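Local structure of bifunctional protein FolD (Thermus thermophilus, 6V6Y) at residues A[28-32]-A[58-62]; A[85-89]-A[272-277]; A[212-218]-A[243-247]. The protein binds NADP and probably catalyses the oxidation of 5,10-methylenetetrahydrofolate to 5,10-methenyltetrahydrofolate, then its hydrolysis to 10-formyltetrahydrofolate. All coordinates share one frame; numbering follows the deposited sequence.

Overall arrangement
The three contacts illustrate how chemistry follows position in a two-domain enzyme. Contacts 1 and 2 adjoin each other, their centres about 10 Å apart, and meet where Ser31 borders Asp89; contact 2 joins the catalytic domain to the C-terminal helix 257-276. Contact 1 is built from backbone bonds between parallel strands, with a largely buried face and a more exposed one. Contact 2 relies on charge, two arginines at the end of that helix closing on one buried aspartate at a partly exposed site. Contact 3, across the chain's centre and about 42 and 44 Å from contacts 1 and 2 between centres, joins two loops of the NADP-binding domain through valines, with charged residues along its exposed side.

Contact 1 of 3, residues A[28-32]-A[58-62]; sequences FTPSL and GYRSQ
Pro30 lays its ring over one face of Tyr59, with Pro30 CG 4.0 Å from the ring centroid and 28° off the normal, a CH-pi contact where the two parallel strands of a beta-alpha-beta unit begin to pair. Strand 31-37, helix 41-57 and strand 60-66 form that unit. The helix ends in a Schellman motif at Gly58, whose positive phi turns the chain toward the second strand. Thr29 meets this turn with its hydroxyl: OG1 points anti to the backbone N (chi1 -168°) and donates to Gly58 O at 2.8 Å, approaching from above the carbonyl plane. Beyond it the parallel ladder takes over, Arg60 using both its backbone groups. Its N donates to Pro30 O at 2.9 Å, while Arg60 O accepts from Leu32 N at 2.7 Å.

On the face carrying Ser31, Arg60 covers the neighbouring strand. Its CG lies 3.5 Å from Thr29 CG2, and a bend at chi3 (-84°) brings the guanidinium round until one of its faces rests on Ser31 CB, 3.5 Å from Arg60 NE; Thr29 O lies at the guanidinium edge. With an alanine in place of Arg60, the methyl of Thr29 and the CB of Ser31 would probably lose their cover and a gap would open along this face. The other face, with Leu32 and Ser61, turns inward. Leu32 and Tyr59 touch Thr269 of helix 257-276, Tyr59 OH is hydrogen-bonded to Met266 O, and Ser61 OG to Asp51. The ladder continues where Gln62 N donates to Leu32 O at 3.0 Å.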
loop_
_atom_site.group_PDB
_atom_site.type_symbol
_atom_site.label_atom_id
_atom_site.label_comp_id
_atom_site.label_asym_id
_atom_site.label_seq_id
_atom_site.Cartn_x
_atom_site.Cartn_y
_atom_site.Cartn_z
ATOM N N PHE A 28 -7.972 -8.128 32.575
ATOM C CA PHE A 28 -9.233 -8.120 31.853
ATOM C C PHE A 28 -9.317 -9.250 30.826
ATOM O O PHE A 28 -8.424 -10.096 30.690
ATOM C CB PHE A 28 -9.409 -6.780 31.146
ATOM C CG PHE A 28 -8.473 -6.587 29.971
ATOM C CD1 PHE A 28 -7.126 -6.311 30.170
ATOM C CD2 PHE A 28 -8.944 -6.685 28.665
ATOM C CE1 PHE A 28 -6.267 -6.130 29.089
ATOM C CE2 PHE A 28 -8.094 -6.505 27.584
ATOM C CZ PHE A 28 -6.756 -6.229 27.796
ATOM N N THR A 29 -10.420 -9.246 30.079
ATOM C CA THR A 29 -10.607 -10.113 28.931
ATOM C C THR A 29 -11.037 -9.274 27.729
ATOM O O THR A 29 -11.782 -8.292 27.889
ATOM C CB THR A 29 -11.637 -11.214 29.252
ATOM O OG1 THR A 29 -11.609 -12.230 28.239
ATOM C CG2 THR A 29 -13.030 -10.647 29.369
ATOM N N PRO A 30 -10.543 -9.590 26.526
ATOM C CA PRO A 30 -10.911 -8.787 25.353
ATOM C C PRO A 30 -12.361 -9.018 24.971
ATOM O O PRO A 30 -12.938 -10.085 25.216
ATOM C CB PRO A 30 -9.958 -9.279 24.250
ATOM C CG PRO A 30 -8.936 -10.134 24.937
ATOM C CD PRO A 30 -9.595 -10.661 26.181
ATOM N N SER A 31 -12.948 -7.994 24.357
ATOM C CA SER A 31 -14.364 -7.989 24.023
ATOM C C SER A 31 -14.520 -7.674 22.540
ATOM O O SER A 31 -14.076 -6.617 22.077
ATOM C CB SER A 31 -15.113 -6.968 24.889
ATOM O OG SER A 31 -16.455 -6.805 24.464
ATOM N N LEU A 32 -15.174 -8.570 21.808
ATOM C CA LEU A 32 -15.343 -8.452 20.364
ATOM C C LEU A 32 -16.819 -8.268 20.027
ATOM O O LEU A 32 -17.672 -9.016 20.518
ATOM C CB LEU A 32 -14.784 -9.696 19.655
ATOM C CG LEU A 32 -15.043 -9.893 18.153
ATOM C CD1 LEU A 32 -14.258 -8.891 17.293
ATOM C CD2 LEU A 32 -14.708 -11.334 17.750
ATOM N N GLY A 58 -12.262 -17.566 25.583
ATOM C CA GLY A 58 -12.602 -16.797 26.764
ATOM C C GLY A 58 -12.892 -15.330 26.529
ATOM O O GLY A 58 -13.032 -14.578 27.504
ATOM N N TYR A 59 -12.978 -14.892 25.276
ATOM C CA TYR A 59 -13.330 -13.510 24.999
ATOM C C TYR A 59 -14.793 -13.262 25.346
ATOM O O TYR A 59 -15.626 -14.174 25.329
ATOM C CB TYR A 59 -13.120 -13.175 23.518
ATOM C CG TYR A 59 -11.689 -13.069 23.029
ATOM C CD1 TYR A 59 -10.612 -13.391 23.845
ATOM C CD2 TYR A 59 -11.422 -12.656 21.720
ATOM C CE1 TYR A 59 -9.306 -13.301 23.378
ATOM C CE2 TYR A 59 -10.125 -12.557 21.245
ATOM C CZ TYR A 59 -9.070 -12.884 22.070
ATOM O OH TYR A 59 -7.785 -12.781 21.587
ATOM N N ARG A 60 -15.111 -12.007 25.643
ATOM C CA ARG A 60 -16.492 -11.550 25.545
ATOM C C ARG A 60 -16.778 -11.340 24.059
ATOM O O ARG A 60 -16.161 -10.482 23.418
ATOM C CB ARG A 60 -16.706 -10.271 26.354
ATOM C CG ARG A 60 -16.151 -10.303 27.803
ATOM C CD ARG A 60 -16.345 -8.953 28.565
ATOM N NE ARG A 60 -15.283 -7.966 28.277
ATOM C CZ ARG A 60 -15.332 -6.664 28.599
ATOM N NH1 ARG A 60 -16.395 -6.167 29.225
ATOM N NH2 ARG A 60 -14.324 -5.845 28.283
ATOM N N SER A 61 -17.671 -12.140 23.488
ATOM C CA SER A 61 -17.959 -12.050 22.068
ATOM C C SER A 61 -19.457 -11.976 21.843
ATOM O O SER A 61 -20.219 -12.792 22.367
ATOM C CB SER A 61 -17.380 -13.238 21.293
ATOM O OG SER A 61 -17.839 -13.226 19.944
ATOM N N GLN A 62 -19.873 -11.046 21.001
ATOM C CA GLN A 62 -21.289 -10.797 20.848
ATOM C C GLN A 62 -21.549 -10.479 19.384
ATOM O O GLN A 62 -20.866 -9.629 18.804
ATOM C CB GLN A 62 -21.683 -9.651 21.801
ATOM C CG GLN A 62 -23.086 -9.677 22.348
ATOM C CD GLN A 62 -23.545 -11.063 22.786
ATOM O OE1 GLN A 62 -24.454 -11.616 22.168
ATOM N NE2 GLN A 62 -22.982 -11.597 23.879
#

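Contact 2 of 3, residues A[85-89]-A[272-277]; sequences DEEVD and AALLRR
A salt-bridge network fastens the C-terminal end of helix 257-276 to the loop 85-89, which leads from helix 72-84 into strand 90-93 of the catalytic domain. The fold thus brings the last residues of the chain back onto its first domain, and Asp89, Arg276 and Arg277 make the join. The loop is shaped by a type I beta turn from Asp85 to Val88, and Asp85 OD1 also accepts from Glu87 N at 2.9 Å, an Asx turn. This geometry presents the carbonyl of Glu86 to the helix.

Arg276 spans two points of the loop. Its chain bends at chi3 (72°), and the guanidinium then uses its edge twice: NH2 donates to Glu86 O at 2.6 Å, approaching from above the carbonyl plane, while NH1 forms a salt bridge with Asp89 OD1. The 2.5 Å between Arg276 NH1 and Asp89 OD1 is shorter than usual and its exact value doubtful. Val88 O lies over one face of the same guanidinium.

Asp89 is buried, and both its carboxylate oxygens are engaged. OD2 accepts from the backbone N of Ser31, tying the loop to the neighbouring strand, whereas OD1 faces the two arginines. The carboxylate is inclined about 50° to both guanidinium planes, so neither pair is coplanar. Such an environment is likely to favour the charged carboxylate. The methyl of Ala273 packs against it, its CB 3.4 Å from Asp89 CG. The Arg277 guanidinium also takes part in a cation-pi contact with Phe28. The Arg277 side chain runs extended from CG to NE, and Arg277 NH2 reaches Asp89 OD1 on the syn side at 2.7 Å, with a weak second bond from Arg277 NE at 3.1 Å.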
loop_
_atom_site.group_PDB
_atom_site.type_symbol
_atom_site.label_atom_id
_atom_site.label_comp_id
_atom_site.label_asym_id
_atom_site.label_seq_id
_atom_site.Cartn_x
_atom_site.Cartn_y
_atom_site.Cartn_z
ATOM N N ASP A 85 -18.097 2.996 23.597
ATOM C CA ASP A 85 -18.259 1.995 24.650
ATOM C C ASP A 85 -16.886 1.486 25.066
ATOM O O ASP A 85 -16.276 0.649 24.388
ATOM C CB ASP A 85 -19.152 0.856 24.178
ATOM C CG ASP A 85 -19.534 -0.096 25.305
ATOM O OD1 ASP A 85 -18.751 -0.263 26.277
ATOM O OD2 ASP A 85 -20.625 -0.694 25.194
ATOM N N GLU A 86 -16.415 1.967 26.218
ATOM C CA GLU A 86 -15.087 1.622 26.707
ATOM C C GLU A 86 -14.947 0.148 27.069
ATOM O O GLU A 86 -13.839 -0.277 27.412
ATOM C CB GLU A 86 -14.729 2.491 27.920
ATOM C CG GLU A 86 -13.805 3.671 27.607
ATOM C CD GLU A 86 -13.438 4.470 28.854
ATOM O OE1 GLU A 86 -13.742 4.001 29.979
ATOM O OE2 GLU A 86 -12.848 5.568 28.711
ATOM N N GLU A 87 -16.020 -0.639 27.007
ATOM C CA GLU A 87 -15.922 -2.066 27.287
ATOM C C GLU A 87 -15.828 -2.920 26.026
ATOM O O GLU A 87 -15.826 -4.151 26.120
ATOM C CB GLU A 87 -17.114 -2.518 28.125
ATOM C CG GLU A 87 -16.801 -2.632 29.611
ATOM C CD GLU A 87 -18.062 -2.720 30.447
ATOM O OE1 GLU A 87 -19.138 -2.328 29.933
ATOM O OE2 GLU A 87 -17.980 -3.185 31.609
ATOM N N VAL A 88 -15.754 -2.296 24.855
ATOM C CA VAL A 88 -15.648 -2.992 23.581
ATOM C C VAL A 88 -14.252 -2.743 23.031
ATOM O O VAL A 88 -13.874 -1.589 22.781
ATOM C CB VAL A 88 -16.717 -2.506 22.593
ATOM C CG1 VAL A 88 -16.439 -3.070 21.198
ATOM C CG2 VAL A 88 -18.124 -2.859 23.098
ATOM N N ASP A 89 -13.491 -3.822 22.822
ATOM C CA ASP A 89 -12.145 -3.708 22.264
ATOM C C ASP A 89 -12.108 -3.824 20.747
ATOM O O ASP A 89 -11.356 -3.095 20.087
ATOM C CB ASP A 89 -11.241 -4.767 22.877
ATOM C CG ASP A 89 -11.157 -4.639 24.378
ATOM O OD1 ASP A 89 -10.694 -3.570 24.844
ATOM O OD2 ASP A 89 -11.557 -5.604 25.078
ATOM N N ALA A 272 -5.863 -4.960 19.735
ATOM C CA ALA A 272 -6.683 -3.759 19.845
ATOM C C ALA A 272 -6.947 -3.411 21.303
ATOM O O ALA A 272 -6.881 -2.239 21.688
ATOM C CB ALA A 272 -8.003 -3.949 19.093
ATOM N N ALA A 273 -7.236 -4.424 22.127
ATOM C CA ALA A 273 -7.471 -4.197 23.552
ATOM C C ALA A 273 -6.258 -3.561 24.223
ATOM O O ALA A 273 -6.384 -2.563 24.943
ATOM C CB ALA A 273 -7.833 -5.517 24.239
ATOM N N LEU A 274 -5.066 -4.128 23.994
ATOM C CA LEU A 274 -3.859 -3.638 24.657
ATOM C C LEU A 274 -3.411 -2.288 24.106
ATOM O O LEU A 274 -2.755 -1.519 24.817
ATOM C CB LEU A 274 -2.741 -4.677 24.526
ATOM C CG LEU A 274 -3.100 -6.110 24.935
ATOM C CD1 LEU A 274 -1.897 -7.047 24.906
ATOM C CD2 LEU A 274 -3.719 -6.114 26.308
ATOM N N LEU A 275 -3.758 -1.972 22.855
ATOM C CA LEU A 275 -3.390 -0.674 22.292
ATOM C C LEU A 275 -4.148 0.466 22.970
ATOM O O LEU A 275 -3.603 1.564 23.136
ATOM C CB LEU A 275 -3.636 -0.665 20.780
ATOM C CG LEU A 275 -2.419 -0.879 19.869
ATOM C CD1 LEU A 275 -1.542 -2.040 20.357
ATOM C CD2 LEU A 275 -2.854 -1.095 18.423
ATOM N N ARG A 276 -5.404 0.233 23.364
ATOM C CA ARG A 276 -6.135 1.202 24.179
ATOM C C ARG A 276 -5.585 1.203 25.604
ATOM O O ARG A 276 -4.913 2.154 26.024
ATOM C CB ARG A 276 -7.633 0.887 24.186
ATOM C CG ARG A 276 -8.421 1.407 22.989
ATOM C CD ARG A 276 -9.752 0.657 22.879
ATOM N NE ARG A 276 -10.688 1.058 23.925
ATOM C CZ ARG A 276 -11.241 0.248 24.831
ATOM N NH1 ARG A 276 -10.979 -1.054 24.857
ATOM N NH2 ARG A 276 -12.073 0.758 25.729
ATOM N N ARG A 277 -5.863 0.134 26.349
ATOM C CA ARG A 277 -5.278 -0.076 27.672
ATOM C C ARG A 277 -3.797 -0.471 27.566
ATOM O O ARG A 277 -2.890 0.311 27.877
ATOM C CB ARG A 277 -6.054 -1.162 28.429
ATOM C CG ARG A 277 -7.511 -1.295 28.015
ATOM C CD ARG A 277 -8.057 -2.680 28.315
ATOM N NE ARG A 277 -9.298 -2.950 27.588
ATOM C CZ ARG A 277 -10.396 -3.465 28.144
ATOM N NH1 ARG A 277 -10.397 -3.776 29.433
ATOM N NH2 ARG A 277 -11.495 -3.683 27.419
#

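Contact 3 of 3, residues A[212-218]-A[243-247]; sequences VRKEWVR and VAEVA
The carbonyl oxygen of Val243 takes two backbone bonds, from Ala247 N at 2.9 Å and from Val246 N at 3.0 Å, and this double grip closes a tight turn, from which the side chains of Val243 and Val246 both meet segment 212-218. The opposing segment is wound in a similar way, with a short 3-10 turn at 214-216 in which Val217 N donates to Lys214 O. Two compact turns are therefore pressed together without a hydrogen bond between them, and valine branches and the aliphatic part of Lys214 fill the interface.

Val217 touches both valines of the other segment. Its CG2 lies 3.9 Å from Val243 CG2, the two side chains meeting at about a right angle, and its CB faces Val246 CG2 at 3.8 Å. For Val246 this follows from the first torsion (chi1 -63°), which sets CG1 anti to the carbonyl carbon and leaves CG2 between N and the carbonyl carbon, turned to Val217. Val246 CG1 in turn meets Lys214 CB at 4.1 Å. Val243 CG2 also rests 3.6 Å from Val212 O, filling the corner where segment 212-218 begins.

The charged groups lie on the more exposed side. Lys214 sends NZ to its neighbour Glu215, meeting OE2 at 3.1 Å on the syn side, while Glu245 OE2 approaches the methylene Lys214 CE; the opposite charges, 4.9 Å apart between Lys214 NZ and Glu245 OE2, do not touch. Glu242 adds a further tie, accepting from Lys214 N and forming a salt bridge with Arg213.

Val217 and Val243 both touch Val223 of strand 222-225, so the valine cluster continues onto the sheet. The two loops lead into the adjacent parallel strands 222-225 and 249-250, short 3-10 turns serving these connections in the Rossmann-type NADP-binding domain.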
loop_
_atom_site.group_PDB
_atom_site.type_symbol
_atom_site.label_atom_id
_atom_site.label_comp_id
_atom_site.label_asym_id
_atom_site.label_seq_id
_atom_site.Cartn_x
_atom_site.Cartn_y
_atom_site.Cartn_z
ATOM N N VAL A 212 -5.793 -22.491 -11.066
ATOM C CA VAL A 212 -4.347 -22.634 -11.249
ATOM C C VAL A 212 -3.979 -24.104 -11.468
ATOM O O VAL A 212 -4.184 -24.948 -10.586
ATOM C CB VAL A 212 -3.585 -22.043 -10.054
ATOM C CG1 VAL A 212 -2.070 -22.318 -10.164
ATOM C CG2 VAL A 212 -3.878 -20.551 -9.942
ATOM N N ARG A 213 -3.402 -24.403 -12.634
ATOM C CA ARG A 213 -3.007 -25.750 -13.029
ATOM C C ARG A 213 -1.510 -25.946 -12.801
ATOM O O ARG A 213 -0.778 -25.010 -12.481
ATOM C CB ARG A 213 -3.362 -26.008 -14.502
ATOM C CG ARG A 213 -4.771 -25.544 -14.914
ATOM C CD ARG A 213 -5.866 -26.326 -14.198
ATOM N NE ARG A 213 -5.640 -27.772 -14.285
ATOM C CZ ARG A 213 -6.497 -28.643 -14.815
ATOM N NH1 ARG A 213 -7.652 -28.222 -15.305
ATOM N NH2 ARG A 213 -6.198 -29.941 -14.854
ATOM N N LYS A 214 -1.046 -27.186 -12.977
ATOM C CA LYS A 214 0.325 -27.490 -12.580
ATOM C C LYS A 214 1.343 -26.842 -13.506
ATOM O O LYS A 214 2.486 -26.588 -13.095
ATOM C CB LYS A 214 0.545 -29.003 -12.522
ATOM C CG LYS A 214 0.084 -29.788 -13.740
ATOM C CD LYS A 214 0.677 -31.196 -13.722
ATOM C CE LYS A 214 -0.217 -32.211 -14.439
ATOM N NZ LYS A 214 -0.114 -32.129 -15.931
ATOM N N GLU A 215 0.966 -26.598 -14.762
ATOM C CA GLU A 215 1.875 -25.931 -15.686
ATOM C C GLU A 215 2.140 -24.493 -15.274
ATOM O O GLU A 215 3.164 -23.922 -15.675
ATOM C CB GLU A 215 1.306 -25.964 -17.105
ATOM C CG GLU A 215 1.338 -27.330 -17.746
ATOM C CD GLU A 215 0.153 -28.190 -17.327
ATOM O OE1 GLU A 215 -0.871 -27.618 -16.852
ATOM O OE2 GLU A 215 0.259 -29.437 -17.473
ATOM N N TRP A 216 1.235 -23.898 -14.484
ATOM C CA TRP A 216 1.429 -22.554 -13.962
ATOM C C TRP A 216 2.440 -22.494 -12.830
ATOM O O TRP A 216 2.815 -21.388 -12.423
ATOM C CB TRP A 216 0.126 -21.971 -13.429
ATOM C CG TRP A 216 -1.062 -21.969 -14.338
ATOM C CD1 TRP A 216 -1.372 -22.875 -15.320
ATOM C CD2 TRP A 216 -2.142 -21.029 -14.301
ATOM N NE1 TRP A 216 -2.574 -22.543 -15.903
ATOM C CE2 TRP A 216 -3.065 -21.413 -15.298
ATOM C CE3 TRP A 216 -2.405 -19.878 -13.535
ATOM C CZ2 TRP A 216 -4.233 -20.691 -15.550
ATOM C CZ3 TRP A 216 -3.562 -19.162 -13.786
ATOM C CH2 TRP A 216 -4.466 -19.575 -14.787
ATOM N N VAL A 217 2.863 -23.630 -12.284
ATOM C CA VAL A 217 3.571 -23.649 -11.013
ATOM C C VAL A 217 5.012 -24.078 -11.234
ATOM O O VAL A 217 5.283 -25.064 -11.930
ATOM C CB VAL A 217 2.861 -24.552 -9.988
ATOM C CG1 VAL A 217 3.551 -24.468 -8.636
ATOM C CG2 VAL A 217 1.411 -24.130 -9.857
ATOM N N ARG A 218 5.928 -23.337 -10.620
ATOM C CA ARG A 218 7.336 -23.695 -10.596
ATOM C C ARG A 218 7.574 -24.954 -9.771
ATOM O O ARG A 218 7.019 -25.118 -8.676
ATOM C CB ARG A 218 8.139 -22.539 -10.005
ATOM C CG ARG A 218 9.634 -22.713 -10.019
ATOM C CD ARG A 218 10.303 -21.373 -9.756
ATOM N NE ARG A 218 11.716 -21.539 -9.436
ATOM C CZ ARG A 218 12.540 -20.538 -9.159
ATOM N NH1 ARG A 218 12.083 -19.295 -9.166
ATOM N NH2 ARG A 218 13.816 -20.775 -8.866
ATOM N N VAL A 243 -1.635 -29.680 -8.502
ATOM C CA VAL A 243 -0.454 -28.868 -8.203
ATOM C C VAL A 243 0.420 -29.545 -7.153
ATOM O O VAL A 243 1.635 -29.293 -7.099
ATOM C CB VAL A 243 -0.919 -27.436 -7.793
ATOM C CG1 VAL A 243 0.164 -26.649 -7.038
ATOM C CG2 VAL A 243 -1.375 -26.658 -9.033
ATOM N N ALA A 244 -0.161 -30.451 -6.346
ATOM C CA ALA A 244 0.619 -31.268 -5.416
ATOM C C ALA A 244 1.677 -32.118 -6.120
ATOM O O ALA A 244 2.621 -32.579 -5.464
ATOM C CB ALA A 244 -0.315 -32.162 -4.599
ATOM N N GLU A 245 1.556 -32.322 -7.442
ATOM C CA GLU A 245 2.574 -33.070 -8.175
ATOM C C GLU A 245 3.848 -32.262 -8.389
ATOM O O GLU A 245 4.921 -32.843 -8.585
ATOM C CB GLU A 245 2.052 -33.503 -9.546
ATOM C CG GLU A 245 0.855 -34.438 -9.555
ATOM C CD GLU A 245 0.267 -34.622 -10.952
ATOM O OE1 GLU A 245 -0.977 -34.665 -11.061
ATOM O OE2 GLU A 245 1.040 -34.706 -11.941
ATOM N N VAL A 246 3.750 -30.933 -8.425
ATOM C CA VAL A 246 4.888 -30.080 -8.734
ATOM C C VAL A 246 5.356 -29.300 -7.509
ATOM O O VAL A 246 6.551 -29.036 -7.361
ATOM C CB VAL A 246 4.554 -29.129 -9.907
ATOM C CG1 VAL A 246 4.259 -29.925 -11.181
ATOM C CG2 VAL A 246 3.378 -28.248 -9.547
ATOM N N ALA A 247 4.442 -28.938 -6.615
ATOM C CA ALA A 247 4.788 -28.047 -5.518
ATOM C C ALA A 247 5.518 -28.803 -4.420
ATOM O O ALA A 247 5.298 -30.000 -4.216
ATOM C CB ALA A 247 3.530 -27.385 -4.954
#